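Local coordinates for protein replicative DNA helicase (Mycobacterium chimaera, PDB 6RIX) that probably excises itself by protein splicing from the replicative DNA helicase that carries it, as an intein of the all-beta Hint fold, at residues D41-R46 / V122-V127. Numbering follows the deposited sequence.
Sequences DVMLGR and VRCVEV
Met43 and Val122 show how a single bridge can pin an otherwise irregular loop to a strand. They form an antiparallel hydrogen-bonded pair, their CA atoms 5.3 Å apart, and both bonds are nearly straight. Met43 N gives its hydrogen to Val122 O at 2.7 Å, while Val122 N reaches Met43 O at 3.0 Å.

The side chains complete the grip. Met43 crosses Val122 at about a right angle; its bend at chi3 (-61°) carries CE onto Val122 CG2, 4.0 Å away, and CE continues to within 4.1 Å of Cys124 N. The same valine methyl receives the aliphatic part of Arg46, whose CG lies 3.8 Å from Val122 CG2 before the chain folds away. On Arg123, CG passes 4.1 Å from Asp41 O, but the guanidinium serves other partners: NE bonds to Thr40 O and NH2 to Val20 O.

The side chains of Met43 and Val122 also touch Ala1, so the bridge borders the first residue of the chain, probably where the intein, and with it the Hint fold, begins. Between these segments the polar hold is two backbone bonds at Met43, whereas the side chains add dispersion around one buried valine; further along, Arg46 O bonds to Ser119 OG. The loop between strands 33-39 and 48-53 is thus secured on its inner side, while much of its surface faces outward.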
loop_
_atom_site.group_PDB
_atom_site.type_symbol
_atom_site.label_atom_id
_atom_site.label_comp_id
_atom_site.label_asym_id
_atom_site.label_seq_id
_atom_site.Cartn_x
_atom_site.Cartn_y
_atom_site.Cartn_z
ATOM N N ASP B 41 -11.086 11.482 -3.714
ATOM C CA ASP B 41 -10.866 12.633 -2.862
ATOM C C ASP B 41 -10.132 12.194 -1.600
ATOM O O ASP B 41 -10.073 11.012 -1.261
ATOM C CB ASP B 41 -12.197 13.285 -2.478
ATOM C CG ASP B 41 -12.872 13.989 -3.640
ATOM O OD1 ASP B 41 -12.253 14.097 -4.721
ATOM O OD2 ASP B 41 -14.030 14.435 -3.467
ATOM N N VAL B 42 -9.564 13.169 -0.893
ATOM C CA VAL B 42 -9.061 12.887 0.445
ATOM C C VAL B 42 -10.223 12.437 1.317
ATOM O O VAL B 42 -11.301 13.046 1.304
ATOM C CB VAL B 42 -8.376 14.131 1.025
ATOM C CG1 VAL B 42 -7.978 13.882 2.486
ATOM C CG2 VAL B 42 -7.159 14.502 0.172
ATOM N N MET B 43 -10.023 11.361 2.071
ATOM C CA MET B 43 -11.062 10.833 2.944
ATOM C C MET B 43 -10.646 11.021 4.392
ATOM O O MET B 43 -9.534 10.647 4.776
ATOM C CB MET B 43 -11.338 9.362 2.634
ATOM C CG MET B 43 -11.894 9.182 1.240
ATOM S SD MET B 43 -12.081 7.455 0.839
ATOM C CE MET B 43 -10.393 6.956 0.984
ATOM N N LEU B 44 -11.547 11.593 5.187
ATOM C CA LEU B 44 -11.271 11.966 6.564
ATOM C C LEU B 44 -12.017 11.050 7.522
ATOM O O LEU B 44 -13.101 10.549 7.209
ATOM C CB LEU B 44 -11.674 13.427 6.815
ATOM C CG LEU B 44 -10.888 14.468 6.020
ATOM C CD1 LEU B 44 -11.420 15.882 6.264
ATOM C CD2 LEU B 44 -9.413 14.379 6.369
ATOM N N GLY B 45 -11.428 10.828 8.695
ATOM C CA GLY B 45 -12.131 10.123 9.753
ATOM C C GLY B 45 -12.079 8.611 9.684
ATOM O O GLY B 45 -12.692 7.952 10.530
ATOM N N ARG B 46 -11.362 8.038 8.719
ATOM C CA ARG B 46 -11.310 6.588 8.595
ATOM C C ARG B 46 -10.487 5.986 9.732
ATOM O O ARG B 46 -9.439 6.529 10.090
ATOM C CB ARG B 46 -10.687 6.184 7.254
ATOM C CG ARG B 46 -11.348 6.803 6.034
ATOM C CD ARG B 46 -12.815 6.473 5.977
ATOM N NE ARG B 46 -13.046 5.033 5.975
ATOM C CZ ARG B 46 -14.160 4.456 6.420
ATOM N NH1 ARG B 46 -15.143 5.201 6.911
ATOM N NH2 ARG B 46 -14.289 3.134 6.382
ATOM N N VAL B 122 -6.649 9.948 4.372
ATOM C CA VAL B 122 -6.213 8.876 3.481
ATOM C C VAL B 122 -6.850 9.051 2.107
ATOM O O VAL B 122 -7.782 9.835 1.913
ATOM C CB VAL B 122 -6.546 7.470 4.029
ATOM C CG1 VAL B 122 -5.815 7.207 5.345
ATOM C CG2 VAL B 122 -8.065 7.295 4.185
ATOM N N ARG B 123 -6.328 8.284 1.152
ATOM C CA ARG B 123 -6.749 8.349 -0.237
ATOM C C ARG B 123 -6.575 6.981 -0.892
ATOM O O ARG B 123 -5.660 6.230 -0.550
ATOM C CB ARG B 123 -5.906 9.413 -0.955
ATOM C CG ARG B 123 -6.294 9.726 -2.332
ATOM C CD ARG B 123 -5.982 11.184 -2.591
ATOM N NE ARG B 123 -6.282 11.506 -3.966
ATOM C CZ ARG B 123 -5.369 11.823 -4.869
ATOM N NH1 ARG B 123 -4.083 11.876 -4.530
ATOM N NH2 ARG B 123 -5.748 12.090 -6.106
ATOM N N CYS B 124 -7.463 6.661 -1.833
ATOM C CA CYS B 124 -7.406 5.423 -2.603
ATOM C C CYS B 124 -7.025 5.727 -4.042
ATOM O O CYS B 124 -7.473 6.730 -4.607
ATOM C CB CYS B 124 -8.754 4.701 -2.593
ATOM S SG CYS B 124 -8.974 3.523 -1.271
ATOM N N VAL B 125 -6.213 4.850 -4.642
ATOM C CA VAL B 125 -5.898 4.917 -6.063
ATOM C C VAL B 125 -6.160 3.550 -6.683
ATOM O O VAL B 125 -5.981 2.508 -6.043
ATOM C CB VAL B 125 -4.443 5.352 -6.348
ATOM C CG1 VAL B 125 -4.202 6.776 -5.891
ATOM C CG2 VAL B 125 -3.456 4.389 -5.694
ATOM N N GLU B 126 -6.586 3.565 -7.942
ATOM C CA GLU B 126 -6.752 2.361 -8.750
ATOM C C GLU B 126 -5.759 2.431 -9.896
ATOM O O GLU B 126 -5.665 3.463 -10.563
ATOM C CB GLU B 126 -8.159 2.248 -9.320
ATOM C CG GLU B 126 -9.289 2.462 -8.347
ATOM C CD GLU B 126 -10.583 1.871 -8.868
ATOM O OE1 GLU B 126 -11.600 2.599 -8.897
ATOM O OE2 GLU B 126 -10.576 0.684 -9.263
ATOM N N VAL B 127 -5.024 1.346 -10.121
ATOM C CA VAL B 127 -4.036 1.299 -11.190
ATOM C C VAL B 127 -4.496 0.286 -12.220
ATOM O O VAL B 127 -5.353 -0.564 -11.955
ATOM C CB VAL B 127 -2.625 0.965 -10.665
ATOM C CG1 VAL B 127 -2.091 2.134 -9.809
ATOM C CG2 VAL B 127 -2.642 -0.349 -9.886
#